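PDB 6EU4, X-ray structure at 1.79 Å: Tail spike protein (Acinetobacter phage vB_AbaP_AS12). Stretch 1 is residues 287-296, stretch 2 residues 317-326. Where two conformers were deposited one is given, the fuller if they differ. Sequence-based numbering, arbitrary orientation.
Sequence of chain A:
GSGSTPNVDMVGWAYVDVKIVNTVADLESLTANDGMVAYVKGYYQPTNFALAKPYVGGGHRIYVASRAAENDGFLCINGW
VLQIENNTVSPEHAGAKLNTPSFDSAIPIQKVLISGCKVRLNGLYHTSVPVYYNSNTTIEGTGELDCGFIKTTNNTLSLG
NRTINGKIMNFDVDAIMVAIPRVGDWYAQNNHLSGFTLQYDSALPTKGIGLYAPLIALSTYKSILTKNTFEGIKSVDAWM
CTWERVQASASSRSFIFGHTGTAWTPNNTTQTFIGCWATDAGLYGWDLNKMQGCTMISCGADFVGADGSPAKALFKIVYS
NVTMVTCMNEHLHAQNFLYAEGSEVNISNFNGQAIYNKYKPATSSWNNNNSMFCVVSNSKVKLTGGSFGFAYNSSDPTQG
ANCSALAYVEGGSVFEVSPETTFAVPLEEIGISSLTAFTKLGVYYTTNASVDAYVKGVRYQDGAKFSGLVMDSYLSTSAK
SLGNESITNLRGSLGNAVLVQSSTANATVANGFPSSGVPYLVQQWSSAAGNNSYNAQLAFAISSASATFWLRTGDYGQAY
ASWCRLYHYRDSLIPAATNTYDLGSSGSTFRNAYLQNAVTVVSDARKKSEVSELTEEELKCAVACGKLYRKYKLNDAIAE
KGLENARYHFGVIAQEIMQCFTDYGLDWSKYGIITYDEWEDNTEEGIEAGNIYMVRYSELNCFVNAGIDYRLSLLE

Stretch 1 (287-296) DLNKMQGCTM
Stretch 2 (317-326) IVYSNVTMVT

The stretches run parallel as two short ladders whose register shifts by one residue. Leu-288 and Asn-289 pair with Ile-317 and Val-318; Cys-294, Thr-295 and Met-296 pair with Val-322, Thr-323 and Met-324, with CA-CA spacings of 4.7-4.9 Å. Strands 294-296 and 321-325 diverge by 17°.

In the first ladder, Val-318 N donates to Leu-288 O (2.9 Å) and Lys-290 N to Val-318 O (2.9 Å). In the second, Cys-294 N reaches Asn-321 O (3.2 Å), Thr-323 N Cys-294 O (3.0 Å), Met-296 N Thr-323 O (2.8 Å) and Val-325 N Met-296 O (2.8 Å), the last two at 175° and 170°.

Between them, Lys-290 (phi/psi 55/44), Tyr-319 (43/52) and Gly-293 (61/41) turn the backbone, and side chains join the bonding. Ser-320 OG (chi1 m) accepts from Met-291 N (2.9 Å) while donating to Val-318 O (2.8 Å). Asn-321 N donates to Met-291 O (2.9 Å); Asn-321 OD1 (chi1 p) accepts from Gly-293 N (2.9 Å). Gln-292, m at chi1 and chi2, brings NE2 to Tyr-319 O (2.9 Å, 138°).

Leu-288, Cys-294, Met-296, Ile-317, Val-322 and Met-324 share one sheet face. Val-322 (chi1 t) packs CG2 on Cys-294 CB (4.0 Å) and CG1 on selenomethionine Met-296 SE (4.2 Å).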

# COMPACT_ATOMS: atom_id res chain seq x y z
N ASP A 287 7.49 -19.10 -5.13
CA ASP A 287 8.53 -19.17 -6.14
C ASP A 287 8.01 -18.34 -7.32
O ASP A 287 7.18 -18.83 -8.09
CB ASP A 287 8.82 -20.63 -6.53
CG ASP A 287 9.96 -20.77 -7.52
OD1 ASP A 287 10.33 -19.76 -8.17
OD2 ASP A 287 10.47 -21.91 -7.66
N LEU A 288 8.45 -17.09 -7.41
CA LEU A 288 7.91 -16.11 -8.35
C LEU A 288 8.96 -15.75 -9.38
O LEU A 288 10.11 -15.41 -9.03
CB LEU A 288 7.45 -14.85 -7.62
CG LEU A 288 6.49 -15.07 -6.46
CD1 LEU A 288 6.12 -13.73 -5.89
CD2 LEU A 288 5.24 -15.84 -6.89
N ASN A 289 8.58 -15.84 -10.65
CA ASN A 289 9.46 -15.52 -11.76
C ASN A 289 8.69 -14.67 -12.76
O ASN A 289 7.57 -15.04 -13.16
CB ASN A 289 9.98 -16.81 -12.40
CG ASN A 289 10.87 -16.55 -13.59
OD1 ASN A 289 11.77 -15.70 -13.54
ND2 ASN A 289 10.61 -17.26 -14.69
N LYS A 290 9.27 -13.54 -13.14
CA LYS A 290 8.66 -12.61 -14.10
C LYS A 290 7.26 -12.19 -13.66
O LYS A 290 6.33 -12.08 -14.46
CB LYS A 290 8.63 -13.21 -15.50
CG LYS A 290 10.02 -13.46 -16.10
CD LYS A 290 10.71 -12.16 -16.56
CE LYS A 290 12.02 -12.45 -17.32
NZ LYS A 290 12.58 -11.22 -17.97
N MSE A 291 7.13 -11.89 -12.37
CA MSE A 291 5.88 -11.46 -11.80
C MSE A 291 5.83 -9.93 -11.72
O MSE A 291 6.29 -9.34 -10.73
CB MSE A 291 5.68 -12.10 -10.41
CG MSE A 291 5.12 -13.54 -10.53
SE MSE A 291 3.18 -13.55 -10.91
CE MSE A 291 2.49 -13.76 -9.14
N GLN A 292 5.26 -9.31 -12.75
CA GLN A 292 5.19 -7.86 -12.83
C GLN A 292 3.87 -7.36 -12.24
O GLN A 292 2.82 -7.97 -12.44
CB GLN A 292 5.31 -7.39 -14.28
CG GLN A 292 6.31 -8.18 -15.14
CD GLN A 292 7.69 -8.22 -14.53
OE1 GLN A 292 7.98 -7.50 -13.58
NE2 GLN A 292 8.55 -9.07 -15.07
N GLY A 293 3.93 -6.21 -11.56
CA GLY A 293 2.68 -5.61 -11.06
C GLY A 293 1.92 -6.47 -10.07
O GLY A 293 0.68 -6.49 -10.10
N CYS A 294 2.63 -7.12 -9.15
CA CYS A 294 2.04 -8.05 -8.19
C CYS A 294 1.89 -7.42 -6.81
O CYS A 294 2.85 -6.86 -6.28
CB CYS A 294 2.93 -9.29 -8.09
SG CYS A 294 2.42 -10.47 -6.84
N THR A 295 0.70 -7.52 -6.24
CA THR A 295 0.44 -7.02 -4.90
C THR A 295 -0.05 -8.16 -4.03
O THR A 295 -0.98 -8.89 -4.42
CB THR A 295 -0.60 -5.88 -4.89
OG1 THR A 295 -0.24 -4.83 -5.81
CG2 THR A 295 -0.71 -5.27 -3.50
N MSE A 296 0.54 -8.27 -2.83
CA MSE A 296 0.07 -9.17 -1.78
C MSE A 296 -0.42 -8.34 -0.61
O MSE A 296 0.30 -7.45 -0.15
CB MSE A 296 1.20 -10.11 -1.36
CG MSE A 296 1.78 -10.89 -2.53
SE MSE A 296 3.42 -11.79 -1.91
CE MSE A 296 2.64 -12.93 -0.61
N ILE A 317 12.06 -14.46 -5.50
CA ILE A 317 11.45 -13.45 -6.38
C ILE A 317 12.47 -13.04 -7.42
O ILE A 317 13.47 -12.37 -7.10
CB ILE A 317 10.92 -12.25 -5.58
CG1 ILE A 317 9.97 -12.75 -4.49
CG2 ILE A 317 10.21 -11.27 -6.51
CD1 ILE A 317 9.25 -11.67 -3.70
N VAL A 318 12.23 -13.44 -8.66
CA VAL A 318 13.18 -13.29 -9.75
C VAL A 318 12.53 -12.48 -10.87
O VAL A 318 11.43 -12.81 -11.32
CB VAL A 318 13.65 -14.67 -10.24
CG1 VAL A 318 14.55 -14.54 -11.44
CG2 VAL A 318 14.38 -15.41 -9.09
N TYR A 319 13.23 -11.45 -11.32
CA TYR A 319 12.78 -10.55 -12.39
C TYR A 319 11.30 -10.17 -12.25
O TYR A 319 10.52 -10.21 -13.20
CB TYR A 319 13.06 -11.17 -13.76
CG TYR A 319 14.55 -11.32 -14.01
CD1 TYR A 319 15.39 -10.22 -14.00
CD2 TYR A 319 15.09 -12.57 -14.29
CE1 TYR A 319 16.76 -10.36 -14.23
CE2 TYR A 319 16.44 -12.72 -14.53
CZ TYR A 319 17.28 -11.61 -14.49
OH TYR A 319 18.63 -11.76 -14.73
N SER A 320 10.95 -9.70 -11.05
CA SER A 320 9.57 -9.39 -10.68
C SER A 320 9.53 -8.03 -10.00
O SER A 320 10.55 -7.50 -9.58
CB SER A 320 9.01 -10.45 -9.72
OG SER A 320 9.07 -11.74 -10.28
N ASN A 321 8.33 -7.47 -9.87
CA ASN A 321 8.15 -6.33 -8.96
C ASN A 321 6.88 -6.55 -8.16
O ASN A 321 5.80 -6.75 -8.72
CB ASN A 321 8.20 -4.98 -9.71
CG ASN A 321 6.94 -4.66 -10.53
OD1 ASN A 321 6.65 -5.27 -11.56
ND2 ASN A 321 6.25 -3.59 -10.11
N VAL A 322 7.04 -6.56 -6.83
CA VAL A 322 6.06 -7.07 -5.88
C VAL A 322 5.98 -6.09 -4.71
O VAL A 322 7.00 -5.62 -4.22
CB VAL A 322 6.45 -8.46 -5.33
CG1 VAL A 322 5.47 -8.94 -4.27
CG2 VAL A 322 6.59 -9.49 -6.47
N THR A 323 4.75 -5.82 -4.26
CA THR A 323 4.50 -5.07 -3.04
C THR A 323 3.78 -5.97 -2.07
O THR A 323 2.77 -6.59 -2.43
CB THR A 323 3.63 -3.83 -3.29
OG1 THR A 323 4.26 -2.94 -4.22
CG2 THR A 323 3.41 -3.06 -1.99
N MSE A 324 4.29 -6.04 -0.83
CA MSE A 324 3.67 -6.81 0.24
C MSE A 324 3.16 -5.83 1.29
O MSE A 324 3.95 -5.12 1.92
CB MSE A 324 4.67 -7.79 0.87
CG MSE A 324 5.32 -8.69 -0.09
SE MSE A 324 6.38 -9.99 0.92
CE MSE A 324 7.28 -10.77 -0.61
N VAL A 325 1.85 -5.78 1.47
CA VAL A 325 1.20 -4.81 2.35
C VAL A 325 0.67 -5.56 3.57
O VAL A 325 -0.28 -6.35 3.46
CB VAL A 325 0.07 -4.07 1.63
CG1 VAL A 325 -0.44 -2.92 2.48
CG2 VAL A 325 0.55 -3.55 0.30
N THR A 326 1.27 -5.29 4.72
CA THR A 326 0.90 -5.89 6.01
C THR A 326 0.79 -7.42 5.93
O THR A 326 -0.16 -8.02 6.44
CB THR A 326 -0.40 -5.28 6.56
OG1 THR A 326 -0.75 -4.07 5.86
CG2 THR A 326 -0.22 -4.88 8.02